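Local coordinates for protein soluble lytic murein transglycosylase (Escherichia coli, PDB 1QSA) that probably cleaves the glycosidic bonds between N-acetylmuramic acid and N-acetylglucosamine in peptidoglycan, with formation of a 1,6-anhydro bond in the N-acetylmuramic acid, at residues A[383-388]-A[417-422]; A[406-411]-A[433-438]; A[451-456]-A[481-486]. One frame throughout, in Å; residues are numbered along the deposited sequence.

Contact 1. Residues A[383-388]-A[417-422]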
ATOM      1  N   PRO A 383      -9.482  10.331 -28.484  1.00 17.62           N
ATOM      2  CA  PRO A 383     -10.686   9.772 -27.866  1.00 15.83           C
ATOM      3  C   PRO A 383     -10.511   9.339 -26.406  1.00 14.43           C
ATOM      4  O   PRO A 383     -11.448   9.482 -25.625  1.00 11.68           O
ATOM      5  CB  PRO A 383     -11.057   8.609 -28.794  1.00 17.49           C
ATOM      6  CG  PRO A 383      -9.800   8.293 -29.525  1.00 20.06           C
ATOM      7  CD  PRO A 383      -9.111   9.600 -29.708  1.00 18.98           C
ATOM      8  N   GLU A 384      -9.328   8.841 -26.016  1.00 12.97           N
ATOM      9  CA  GLU A 384      -9.173   8.446 -24.613  1.00 13.66           C
ATOM     10  C   GLU A 384      -9.261   9.686 -23.710  1.00 12.54           C
ATOM     11  O   GLU A 384      -9.919   9.654 -22.663  1.00 10.63           O
ATOM     12  CB  GLU A 384      -7.885   7.631 -24.343  1.00 17.07           C
ATOM     13  CG  GLU A 384      -7.834   7.140 -22.874  1.00 21.09           C
ATOM     14  CD  GLU A 384      -6.983   5.890 -22.625  1.00 24.01           C
ATOM     15  OE1 GLU A 384      -5.884   5.751 -23.226  1.00 25.64           O
ATOM     16  OE2 GLU A 384      -7.408   5.058 -21.786  1.00 21.73           O
ATOM     17  N   MET A 385      -8.646  10.795 -24.120  1.00 11.06           N
ATOM     18  CA  MET A 385      -8.740  12.011 -23.313  1.00 11.79           C
ATOM     19  C   MET A 385     -10.198  12.493 -23.249  1.00 10.42           C
ATOM     20  O   MET A 385     -10.648  12.980 -22.221  1.00 11.69           O
ATOM     21  CB  MET A 385      -7.848  13.129 -23.867  1.00 11.74           C
ATOM     22  CG  MET A 385      -7.817  14.377 -22.985  1.00 13.02           C
ATOM     23  SD  MET A 385      -7.119  14.071 -21.327  1.00 15.61           S
ATOM     24  CE  MET A 385      -5.371  14.322 -21.638  1.00 18.56           C
ATOM     25  N   ALA A 386     -10.936  12.359 -24.352  1.00 10.70           N
ATOM     26  CA  ALA A 386     -12.334  12.770 -24.358  1.00 10.20           C
ATOM     27  C   ALA A 386     -13.131  11.942 -23.332  1.00 10.24           C
ATOM     28  O   ALA A 386     -14.024  12.471 -22.673  1.00 10.74           O
ATOM     29  CB  ALA A 386     -12.930  12.635 -25.750  1.00  9.92           C
ATOM     30  N   ARG A 387     -12.799  10.654 -23.179  1.00 10.28           N
ATOM     31  CA  ARG A 387     -13.499   9.829 -22.183  1.00  9.77           C
ATOM     32  C   ARG A 387     -13.122  10.306 -20.779  1.00 10.27           C
ATOM     33  O   ARG A 387     -13.983  10.422 -19.912  1.00  9.37           O
ATOM     34  CB  ARG A 387     -13.164   8.344 -22.337  1.00  8.98           C
ATOM     35  CG  ARG A 387     -13.702   7.732 -23.641  1.00  9.25           C
ATOM     36  CD  ARG A 387     -13.805   6.220 -23.558  1.00 10.33           C
ATOM     37  NE  ARG A 387     -12.503   5.584 -23.406  1.00 12.30           N
ATOM     38  CZ  ARG A 387     -11.661   5.323 -24.399  1.00 12.27           C
ATOM     39  NH1 ARG A 387     -11.968   5.645 -25.653  1.00 14.29           N
ATOM     40  NH2 ARG A 387     -10.496   4.747 -24.139  1.00 13.14           N
ATOM     41  N   VAL A 388     -11.842  10.617 -20.572  1.00  8.96           N
ATOM     42  CA  VAL A 388     -11.376  11.101 -19.265  1.00 10.63           C
ATOM     43  C   VAL A 388     -12.131  12.370 -18.887  1.00 11.56           C
ATOM     44  O   VAL A 388     -12.622  12.494 -17.763  1.00  9.91           O
ATOM     45  CB  VAL A 388      -9.845  11.377 -19.279  1.00  9.04           C
ATOM     46  CG1 VAL A 388      -9.411  12.122 -17.992  1.00 12.57           C
ATOM     47  CG2 VAL A 388      -9.093  10.041 -19.384  1.00  9.70           C
ATOM     48  N   ALA A 417       4.768  14.643 -18.138  1.00 15.75           N
ATOM     49  CA  ALA A 417       4.749  15.959 -17.495  1.00 15.42           C
ATOM     50  C   ALA A 417       3.690  16.854 -18.153  1.00 14.65           C
ATOM     51  O   ALA A 417       3.012  17.633 -17.480  1.00 14.09           O
ATOM     52  CB  ALA A 417       6.149  16.615 -17.567  1.00 17.15           C
ATOM     53  N   GLN A 418       3.548  16.743 -19.476  1.00 15.14           N
ATOM     54  CA  GLN A 418       2.526  17.516 -20.182  1.00 16.21           C
ATOM     55  C   GLN A 418       1.153  17.057 -19.711  1.00 14.42           C
ATOM     56  O   GLN A 418       0.285  17.880 -19.472  1.00 14.00           O
ATOM     57  CB  GLN A 418       2.608  17.310 -21.689  1.00 17.61           C
ATOM     58  CG  GLN A 418       3.801  17.957 -22.360  1.00 20.72           C
ATOM     59  CD  GLN A 418       3.802  17.675 -23.846  1.00 22.67           C
ATOM     60  OE1 GLN A 418       3.774  16.517 -24.271  1.00 24.25           O
ATOM     61  NE2 GLN A 418       3.826  18.728 -24.647  1.00 25.31           N
ATOM     62  N   LEU A 419       0.961  15.739 -19.606  1.00 15.21           N
ATOM     63  CA  LEU A 419      -0.312  15.187 -19.148  1.00 12.90           C
ATOM     64  C   LEU A 419      -0.598  15.627 -17.699  1.00 12.42           C
ATOM     65  O   LEU A 419      -1.724  15.999 -17.359  1.00 11.81           O
ATOM     66  CB  LEU A 419      -0.318  13.652 -19.290  1.00 13.26           C
ATOM     67  CG  LEU A 419      -0.460  13.115 -20.730  1.00 15.88           C
ATOM     68  CD1 LEU A 419      -0.243  11.608 -20.778  1.00 16.97           C
ATOM     69  CD2 LEU A 419      -1.849  13.475 -21.275  1.00 16.54           C
ATOM     70  N   ALA A 420       0.429  15.614 -16.852  1.00 13.34           N
ATOM     71  CA  ALA A 420       0.267  16.054 -15.464  1.00 11.65           C
ATOM     72  C   ALA A 420      -0.203  17.518 -15.441  1.00 11.63           C
ATOM     73  O   ALA A 420      -1.175  17.858 -14.766  1.00 11.70           O
ATOM     74  CB  ALA A 420       1.592  15.911 -14.696  1.00 11.18           C
ATOM     75  N   ARG A 421       0.438  18.360 -16.253  1.00 11.95           N
ATOM     76  CA  ARG A 421       0.086  19.785 -16.299  1.00 12.78           C
ATOM     77  C   ARG A 421      -1.289  20.020 -16.918  1.00 11.99           C
ATOM     78  O   ARG A 421      -2.008  20.916 -16.498  1.00 12.10           O
ATOM     79  CB  ARG A 421       1.155  20.579 -17.052  1.00 13.56           C
ATOM     80  CG  ARG A 421       0.943  22.088 -17.000  1.00 15.54           C
ATOM     81  CD  ARG A 421       1.077  22.613 -15.579  1.00 17.30           C
ATOM     82  NE  ARG A 421       0.581  23.985 -15.446  1.00 19.39           N
ATOM     83  CZ  ARG A 421       0.884  24.794 -14.436  1.00 20.55           C
ATOM     84  NH1 ARG A 421       1.686  24.379 -13.461  1.00 21.15           N
ATOM     85  NH2 ARG A 421       0.378  26.023 -14.400  1.00 22.04           N
ATOM     86  N   TYR A 422      -1.650  19.205 -17.908  1.00 12.19           N
ATOM     87  CA  TYR A 422      -2.960  19.311 -18.559  1.00 11.85           C
ATOM     88  C   TYR A 422      -4.049  19.018 -17.508  1.00 11.58           C
ATOM     89  O   TYR A 422      -5.025  19.749 -17.386  1.00 12.47           O
ATOM     90  CB  TYR A 422      -3.062  18.312 -19.708  1.00 13.23           C
ATOM     91  CG  TYR A 422      -4.340  18.428 -20.494  1.00 14.59           C
ATOM     92  CD1 TYR A 422      -4.452  19.342 -21.536  1.00 18.05           C
ATOM     93  CD2 TYR A 422      -5.435  17.615 -20.204  1.00 16.68           C
ATOM     94  CE1 TYR A 422      -5.631  19.444 -22.278  1.00 18.25           C
ATOM     95  CE2 TYR A 422      -6.625  17.710 -20.943  1.00 18.34           C
ATOM     96  CZ  TYR A 422      -6.708  18.628 -21.974  1.00 18.57           C
ATOM     97  OH  TYR A 422      -7.873  18.742 -22.706  1.00 18.06           O
TER
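A Met-aromatic contact between helix 383-393 and helix 413-425 sets M385 beside the ring of Y422, with L419, one turn earlier on the second helix, touching the same methyl group. The sulfur evidence is a distance of 4.7 Å from M385 SD to the centroid of the Y422 ring, on a line 57° off the ring normal, an oblique approach. The nearest ring atom to the sulfur is on one flank of the tyrosine: M385 SD lies 3.7 Å from Y422 CE2. The methyl goes further along the same flank, M385 CE being 3.6 Å from Y422 CD2. It also meets one branch of the leucine, with M385 CE 3.6 Å from L419 CD2.

Both helices belong to the L domain, an all-helical part of the alpha-superhelical enzyme; M385 CA and L419 CA, the nearest pair, are 9.9 Å apart, a distance bridged by side chains from both helices. M385 CG leaves the main chain opposite the backbone N (chi1 -175°), and bends at chi2 and chi3 carry the methyl into the corner between the Y422 ring and L419. An alanine here would lack the sulfur and terminal methyl, and would probably open a gap beside the Y422 flank and L419 CD2 and leave the tyrosine ring less held. T380, from helix 378-381, touches all three side chains, while W404 of helix 397-408 packs against M385. On the far side of the second helix, R421 NH1 forms salt bridges with E446 and E447.

Contact 2. Residues A[406-411]-A[433-438]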
ATOM      1  N   ASN A 406      -3.935   4.240 -18.376  1.00 15.40           N
ATOM      2  CA  ASN A 406      -3.565   3.782 -19.719  1.00 16.54           C
ATOM      3  C   ASN A 406      -2.921   4.899 -20.519  1.00 16.40           C
ATOM      4  O   ASN A 406      -1.979   4.668 -21.265  1.00 18.05           O
ATOM      5  CB  ASN A 406      -4.799   3.316 -20.498  1.00 18.83           C
ATOM      6  CG  ASN A 406      -5.293   1.969 -20.064  1.00 24.17           C
ATOM      7  OD1 ASN A 406      -4.618   1.256 -19.325  1.00 27.75           O
ATOM      8  ND2 ASN A 406      -6.473   1.588 -20.553  1.00 27.67           N
ATOM      9  N   LEU A 407      -3.453   6.107 -20.375  1.00 16.05           N
ATOM     10  CA  LEU A 407      -2.944   7.256 -21.103  1.00 18.11           C
ATOM     11  C   LEU A 407      -1.506   7.653 -20.717  1.00 20.34           C
ATOM     12  O   LEU A 407      -0.683   7.941 -21.591  1.00 20.32           O
ATOM     13  CB  LEU A 407      -3.923   8.426 -20.923  1.00 21.03           C
ATOM     14  CG  LEU A 407      -3.937   9.595 -21.907  1.00 23.05           C
ATOM     15  CD1 LEU A 407      -3.916   9.101 -23.345  1.00 22.66           C
ATOM     16  CD2 LEU A 407      -5.189  10.424 -21.644  1.00 23.29           C
ATOM     17  N   VAL A 408      -1.167   7.571 -19.433  1.00 18.35           N
ATOM     18  CA  VAL A 408       0.173   7.956 -18.981  1.00 18.89           C
ATOM     19  C   VAL A 408       1.209   6.832 -19.059  1.00 21.18           C
ATOM     20  O   VAL A 408       2.411   7.083 -19.079  1.00 23.07           O
ATOM     21  CB  VAL A 408       0.143   8.535 -17.537  1.00 18.48           C
ATOM     22  CG1 VAL A 408      -0.822   9.696 -17.468  1.00 16.48           C
ATOM     23  CG2 VAL A 408      -0.263   7.468 -16.529  1.00 18.05           C
ATOM     24  N   LYS A 409       0.737   5.598 -19.162  1.00 22.99           N
ATOM     25  CA  LYS A 409       1.616   4.434 -19.207  1.00 25.98           C
ATOM     26  C   LYS A 409       2.472   4.345 -20.475  1.00 27.30           C
ATOM     27  O   LYS A 409       1.992   4.595 -21.584  1.00 26.97           O
ATOM     28  CB  LYS A 409       0.772   3.164 -19.053  1.00 28.48           C
ATOM     29  CG  LYS A 409       1.549   1.876 -18.825  1.00 30.96           C
ATOM     30  CD  LYS A 409       0.585   0.723 -18.614  1.00 34.94           C
ATOM     31  CE  LYS A 409      -0.276   0.488 -19.857  1.00 38.57           C
ATOM     32  NZ  LYS A 409      -1.547  -0.240 -19.568  1.00 41.34           N
ATOM     33  N   SER A 410       3.750   4.029 -20.290  1.00 27.99           N
ATOM     34  CA  SER A 410       4.687   3.864 -21.405  1.00 30.11           C
ATOM     35  C   SER A 410       4.949   5.124 -22.233  1.00 29.98           C
ATOM     36  O   SER A 410       5.370   5.035 -23.382  1.00 31.56           O
ATOM     37  CB  SER A 410       4.193   2.743 -22.328  1.00 31.85           C
ATOM     38  OG  SER A 410       3.831   1.596 -21.574  1.00 35.98           O
ATOM     39  N   LYS A 411       4.680   6.291 -21.662  1.00 28.35           N
ATOM     40  CA  LYS A 411       4.906   7.547 -22.370  1.00 26.43           C
ATOM     41  C   LYS A 411       6.238   8.110 -21.915  1.00 25.76           C
ATOM     42  O   LYS A 411       6.785   7.665 -20.902  1.00 26.22           O
ATOM     43  CB  LYS A 411       3.790   8.556 -22.067  1.00 26.84           C
ATOM     44  CG  LYS A 411       2.389   8.077 -22.407  1.00 27.61           C
ATOM     45  CD  LYS A 411       2.258   7.669 -23.867  1.00 29.18           C
ATOM     46  CE  LYS A 411       0.839   7.207 -24.173  1.00 27.63           C
ATOM     47  NZ  LYS A 411       0.462   6.000 -23.388  1.00 28.66           N
ATOM     48  N   VAL A 433      -1.698  14.356  -9.768  1.00  9.92           N
ATOM     49  CA  VAL A 433      -0.793  13.606  -8.876  1.00 10.10           C
ATOM     50  C   VAL A 433      -0.454  12.236  -9.485  1.00 10.81           C
ATOM     51  O   VAL A 433       0.708  11.805  -9.510  1.00 10.24           O
ATOM     52  CB  VAL A 433      -1.404  13.417  -7.444  1.00  9.62           C
ATOM     53  CG1 VAL A 433      -0.512  12.489  -6.610  1.00 10.61           C
ATOM     54  CG2 VAL A 433      -1.537  14.773  -6.721  1.00 10.02           C
ATOM     55  N   GLN A 434      -1.460  11.579 -10.056  1.00 10.33           N
ATOM     56  CA  GLN A 434      -1.264  10.264 -10.657  1.00  9.49           C
ATOM     57  C   GLN A 434      -0.224  10.278 -11.779  1.00 11.15           C
ATOM     58  O   GLN A 434       0.589   9.354 -11.896  1.00 11.64           O
ATOM     59  CB  GLN A 434      -2.615   9.734 -11.153  1.00 10.37           C
ATOM     60  CG  GLN A 434      -2.599   8.284 -11.628  1.00 11.63           C
ATOM     61  CD  GLN A 434      -3.929   7.842 -12.214  1.00 10.27           C
ATOM     62  OE1 GLN A 434      -4.966   8.451 -11.965  1.00 13.09           O
ATOM     63  NE2 GLN A 434      -3.904   6.757 -12.981  1.00 11.06           N
ATOM     64  N   ALA A 435      -0.242  11.330 -12.594  1.00 11.00           N
ATOM     65  CA  ALA A 435       0.711  11.460 -13.691  1.00 11.29           C
ATOM     66  C   ALA A 435       2.120  11.716 -13.148  1.00 12.08           C
ATOM     67  O   ALA A 435       3.095  11.207 -13.708  1.00 13.56           O
ATOM     68  CB  ALA A 435       0.294  12.573 -14.632  1.00 11.07           C
ATOM     69  N   THR A 436       2.250  12.492 -12.068  1.00 12.38           N
ATOM     70  CA  THR A 436       3.594  12.722 -11.530  1.00 12.36           C
ATOM     71  C   THR A 436       4.181  11.415 -10.996  1.00 13.33           C
ATOM     72  O   THR A 436       5.381  11.185 -11.099  1.00 14.12           O
ATOM     73  CB  THR A 436       3.647  13.813 -10.417  1.00  9.94           C
ATOM     74  OG1 THR A 436       2.915  13.385  -9.259  1.00 12.45           O
ATOM     75  CG2 THR A 436       3.078  15.132 -10.924  1.00 10.14           C
ATOM     76  N   ILE A 437       3.323  10.542 -10.473  1.00 14.11           N
ATOM     77  CA  ILE A 437       3.787   9.264  -9.947  1.00 15.18           C
ATOM     78  C   ILE A 437       4.210   8.349 -11.097  1.00 16.18           C
ATOM     79  O   ILE A 437       5.287   7.756 -11.054  1.00 16.12           O
ATOM     80  CB  ILE A 437       2.721   8.596  -9.063  1.00 14.65           C
ATOM     81  CG1 ILE A 437       2.537   9.424  -7.797  1.00 14.85           C
ATOM     82  CG2 ILE A 437       3.120   7.160  -8.706  1.00 16.55           C
ATOM     83  CD1 ILE A 437       1.321   9.031  -6.964  1.00 15.96           C
ATOM     84  N   ALA A 438       3.394   8.286 -12.149  1.00 15.85           N
ATOM     85  CA  ALA A 438       3.718   7.460 -13.314  1.00 17.65           C
ATOM     86  C   ALA A 438       5.042   7.866 -13.961  1.00 18.06           C
ATOM     87  O   ALA A 438       5.825   7.009 -14.371  1.00 20.21           O
ATOM     88  CB  ALA A 438       2.592   7.542 -14.354  1.00 14.96           C
TER
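V408, the last helical residue of helix 397-408, packs against A435 and A438 on helix 429-438, a helix-helix contact within the all-helical L domain. The apolar part uses the two branches of the valine separately. V408 CG2 is 3.6 Å from A438 CB, whereas V408 CG1 stands at 4.2 Å from A435 CB. The two alanines, three residues apart, lie about one turn from each other on the same flank; with chi1 at -56°, CG1 sits beside the backbone N and the branches divide between them. Small alanine side chains let the backbones come close, V408 CA and A435 CA being 6.4 Å apart. L419 of helix 413-425 also touches V408, and A420 of that helix packs on A435, so a third helix shares this core.

No hydrogen bond crosses between the segments; V408 O accepts from Q416 NE2, and Q434 NE2 donates to R401 O. The chain leaves the helix through a type II beta turn from V408 to K411, and K411 folds back over it: K411 NZ donates to K409 O at 2.8 Å and also to L407 O, which it meets from above the carbonyl plane, 52° out of it. One ammonium group thus ties the turn to the final helical turn. On the other helix V433 O accepts from two donors, I437 N and the T436 hydroxyl, T436 OG1 lying 2.7 Å from V433 O.

Contact 3. Residues A[451-456]-A[481-486]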
ATOM      1  N   LEU A 451      -3.373  22.846  -5.109  1.00 10.54           N
ATOM      2  CA  LEU A 451      -4.226  23.470  -4.098  1.00 10.42           C
ATOM      3  C   LEU A 451      -5.666  23.009  -4.298  1.00 10.73           C
ATOM      4  O   LEU A 451      -6.568  23.803  -4.599  1.00 12.81           O
ATOM      5  CB  LEU A 451      -4.135  24.998  -4.176  1.00 12.82           C
ATOM      6  CG  LEU A 451      -2.740  25.557  -3.892  1.00 15.96           C
ATOM      7  CD1 LEU A 451      -2.762  27.080  -4.015  1.00 16.50           C
ATOM      8  CD2 LEU A 451      -2.263  25.135  -2.506  1.00 15.28           C
ATOM      9  N   ALA A 452      -5.874  21.720  -4.073  1.00 10.48           N
ATOM     10  CA  ALA A 452      -7.176  21.085  -4.256  1.00 10.65           C
ATOM     11  C   ALA A 452      -8.236  21.457  -3.217  1.00 12.08           C
ATOM     12  O   ALA A 452      -7.940  21.553  -2.018  1.00 12.09           O
ATOM     13  CB  ALA A 452      -6.986  19.590  -4.287  1.00  9.77           C
ATOM     14  N   TYR A 453      -9.460  21.710  -3.689  1.00 11.12           N
ATOM     15  CA  TYR A 453     -10.599  22.058  -2.844  1.00 11.75           C
ATOM     16  C   TYR A 453     -10.220  23.209  -1.910  1.00 11.65           C
ATOM     17  O   TYR A 453     -10.622  23.240  -0.752  1.00 11.44           O
ATOM     18  CB  TYR A 453     -11.034  20.815  -2.029  1.00 11.72           C
ATOM     19  CG  TYR A 453     -11.316  19.609  -2.893  1.00 12.04           C
ATOM     20  CD1 TYR A 453     -12.557  19.466  -3.525  1.00 12.97           C
ATOM     21  CD2 TYR A 453     -10.341  18.631  -3.108  1.00 12.25           C
ATOM     22  CE1 TYR A 453     -12.819  18.381  -4.356  1.00 14.14           C
ATOM     23  CE2 TYR A 453     -10.590  17.541  -3.939  1.00 14.32           C
ATOM     24  CZ  TYR A 453     -11.840  17.430  -4.560  1.00 14.55           C
ATOM     25  OH  TYR A 453     -12.109  16.370  -5.389  1.00 17.16           O
ATOM     26  N   ASN A 454      -9.471  24.176  -2.446  1.00 12.10           N
ATOM     27  CA  ASN A 454      -8.982  25.294  -1.650  1.00 14.64           C
ATOM     28  C   ASN A 454     -10.049  26.019  -0.831  1.00 14.19           C
ATOM     29  O   ASN A 454      -9.884  26.214   0.383  1.00 14.56           O
ATOM     30  CB  ASN A 454      -8.199  26.271  -2.539  1.00 15.54           C
ATOM     31  CG  ASN A 454      -7.475  27.329  -1.736  1.00 19.13           C
ATOM     32  OD1 ASN A 454      -6.515  27.035  -1.028  1.00 19.70           O
ATOM     33  ND2 ASN A 454      -7.948  28.566  -1.823  1.00 22.97           N
ATOM     34  N   ASP A 455     -11.137  26.415  -1.486  1.00 15.35           N
ATOM     35  CA  ASP A 455     -12.232  27.116  -0.807  1.00 17.47           C
ATOM     36  C   ASP A 455     -12.847  26.292   0.323  1.00 15.16           C
ATOM     37  O   ASP A 455     -13.114  26.827   1.397  1.00 14.21           O
ATOM     38  CB  ASP A 455     -13.328  27.513  -1.798  1.00 21.76           C
ATOM     39  CG  ASP A 455     -12.864  28.562  -2.799  1.00 29.17           C
ATOM     40  OD1 ASP A 455     -11.919  29.317  -2.483  1.00 32.45           O
ATOM     41  OD2 ASP A 455     -13.446  28.619  -3.907  1.00 32.55           O
ATOM     42  N   LEU A 456     -13.033  24.993   0.103  1.00 12.33           N
ATOM     43  CA  LEU A 456     -13.603  24.146   1.143  1.00 12.34           C
ATOM     44  C   LEU A 456     -12.663  24.022   2.338  1.00 11.73           C
ATOM     45  O   LEU A 456     -13.109  24.108   3.479  1.00 11.89           O
ATOM     46  CB  LEU A 456     -13.962  22.759   0.606  1.00 12.59           C
ATOM     47  CG  LEU A 456     -15.210  22.698  -0.286  1.00 13.58           C
ATOM     48  CD1 LEU A 456     -15.312  21.335  -0.960  1.00 13.60           C
ATOM     49  CD2 LEU A 456     -16.448  22.983   0.563  1.00 14.86           C
ATOM     50  N   TRP A 481      -5.648  13.093  -3.419  1.00 10.12           N
ATOM     51  CA  TRP A 481      -6.733  13.905  -3.956  1.00 10.64           C
ATOM     52  C   TRP A 481      -7.882  13.216  -4.689  1.00 10.44           C
ATOM     53  O   TRP A 481      -8.667  13.889  -5.350  1.00 10.66           O
ATOM     54  CB  TRP A 481      -6.190  15.081  -4.775  1.00 10.13           C
ATOM     55  CG  TRP A 481      -5.377  16.048  -3.939  1.00  8.62           C
ATOM     56  CD1 TRP A 481      -4.065  16.406  -4.123  1.00 10.39           C
ATOM     57  CD2 TRP A 481      -5.827  16.747  -2.774  1.00  8.40           C
ATOM     58  NE1 TRP A 481      -3.675  17.280  -3.135  1.00  9.74           N
ATOM     59  CE2 TRP A 481      -4.733  17.507  -2.293  1.00  9.66           C
ATOM     60  CE3 TRP A 481      -7.052  16.802  -2.089  1.00  9.94           C
ATOM     61  CZ2 TRP A 481      -4.826  18.312  -1.153  1.00  9.61           C
ATOM     62  CZ3 TRP A 481      -7.148  17.604  -0.952  1.00  9.88           C
ATOM     63  CH2 TRP A 481      -6.033  18.350  -0.496  1.00 10.22           C
ATOM     64  N   ASN A 482      -8.001  11.890  -4.583  1.00  9.71           N
ATOM     65  CA  ASN A 482      -9.143  11.216  -5.219  1.00  9.96           C
ATOM     66  C   ASN A 482     -10.248  11.158  -4.148  1.00 11.09           C
ATOM     67  O   ASN A 482     -10.119  10.429  -3.165  1.00 11.23           O
ATOM     68  CB  ASN A 482      -8.742   9.812  -5.672  1.00  8.68           C
ATOM     69  CG  ASN A 482      -9.908   9.015  -6.223  1.00  9.69           C
ATOM     70  OD1 ASN A 482     -11.047   9.473  -6.218  1.00  8.65           O
ATOM     71  ND2 ASN A 482      -9.617   7.820  -6.713  1.00 10.55           N
ATOM     72  N   PRO A 483     -11.350  11.921  -4.327  1.00  9.91           N
ATOM     73  CA  PRO A 483     -12.444  11.933  -3.344  1.00 10.32           C
ATOM     74  C   PRO A 483     -13.287  10.663  -3.266  1.00 11.07           C
ATOM     75  O   PRO A 483     -14.074  10.505  -2.333  1.00 11.90           O
ATOM     76  CB  PRO A 483     -13.307  13.122  -3.799  1.00 11.57           C
ATOM     77  CG  PRO A 483     -13.132  13.121  -5.285  1.00 10.88           C
ATOM     78  CD  PRO A 483     -11.654  12.790  -5.484  1.00 12.08           C
ATOM     79  N   LYS A 484     -13.121   9.774  -4.244  1.00 11.10           N
ATOM     80  CA  LYS A 484     -13.912   8.548  -4.315  1.00 11.27           C
ATOM     81  C   LYS A 484     -13.179   7.280  -3.892  1.00 12.75           C
ATOM     82  O   LYS A 484     -13.765   6.191  -3.907  1.00 14.41           O
ATOM     83  CB  LYS A 484     -14.439   8.382  -5.753  1.00 11.01           C
ATOM     84  CG  LYS A 484     -15.098   9.643  -6.322  1.00  9.73           C
ATOM     85  CD  LYS A 484     -16.304  10.066  -5.503  1.00 14.79           C
ATOM     86  CE  LYS A 484     -16.904  11.382  -6.003  1.00 16.72           C
ATOM     87  NZ  LYS A 484     -18.092  11.762  -5.175  1.00 17.32           N
ATOM     88  N   VAL A 485     -11.919   7.401  -3.483  1.00 12.84           N
ATOM     89  CA  VAL A 485     -11.163   6.202  -3.122  1.00 14.18           C
ATOM     90  C   VAL A 485     -11.541   5.625  -1.758  1.00 14.51           C
ATOM     91  O   VAL A 485     -11.826   6.369  -0.823  1.00 13.39           O
ATOM     92  CB  VAL A 485      -9.622   6.445  -3.217  1.00 14.07           C
ATOM     93  CG1 VAL A 485      -9.134   7.379  -2.099  1.00 12.47           C
ATOM     94  CG2 VAL A 485      -8.866   5.117  -3.174  1.00 15.77           C
ATOM     95  N   LYS A 486     -11.649   4.297  -1.693  1.00 15.05           N
ATOM     96  CA  LYS A 486     -11.954   3.598  -0.444  1.00 17.47           C
ATOM     97  C   LYS A 486     -10.913   2.508  -0.268  1.00 18.22           C
ATOM     98  O   LYS A 486     -10.616   1.774  -1.219  1.00 20.22           O
ATOM     99  CB  LYS A 486     -13.323   2.934  -0.489  1.00 19.95           C
ATOM    100  CG  LYS A 486     -14.483   3.864  -0.544  1.00 23.87           C
ATOM    101  CD  LYS A 486     -15.795   3.076  -0.624  1.00 29.73           C
ATOM    102  CE  LYS A 486     -16.038   2.232   0.626  1.00 30.20           C
ATOM    103  NZ  LYS A 486     -17.323   1.468   0.506  1.00 33.07           N
TER
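A452 CB rests over one face of the W481 indole in a CH-pi contact. The methyl carbon sits nearly over the ring centre, 3.5 Å from the centroid of the six-membered ring and only 15° off its normal; W481 CD2 is 3.4 Å from A452 CB. Y453 meets the indole differently: W481 CE3 lies at the edge of the tyrosine ring, near its plane, at 3.9 Å from Y453 CD2. Beyond that ring the phenol oxygen reaches the proline, Y453 OH being 3.4 Å from P483 CG, and the two side chains cross at about a right angle. Y453 CG lies beside its own backbone N (chi1 -54°), carrying the ring along the indole to the proline.

Around this first shell, A452 and Y453 are the central residues of a type II beta turn from L451 to N454, which brings both side chains to W481, with Y453 at the N-cap of helix 454-461. W481 NE1 is hydrogen-bonded to the hydroxyl of Y598, which, with the packing of W429 on both A452 and W481, probably holds the rotation of the indole. P523 packs on Y453 and P483. N482 OD1 accepts from K484 N (2.9 Å, N-H...O angle 155°), an Asx turn that overlaps the start of the type I beta turn from N482 to V485. The indole is about 9 Å, side chain to side chain, from E478, the predicted active-site residue on helix 468-479; the loop that carries W481 follows that helix and belongs to the lysozyme-like Slt-type domain.

How the contacts relate
Contacts 1 and 2 are two parts of one helical core in the L domain: their centres are 10 Å apart and their segments alternate along the chain. They touch directly, with A420 CA 3.6 Å from A435 CB and E384 OE2 3.4 Å from N406 CB. Contact 3 follows later in the sequence, its centre 19 Å from each of the others. It meets contact 2 through V433 CG2, which lies 4.0 Å from W481 CD1, but stays about 10 Å from contact 1 at the nearest atoms. Helix 429-438 therefore links the L-domain packing to the loop near the predicted active-site residue E478, whereas contacts 1 and 2 lie away from that site.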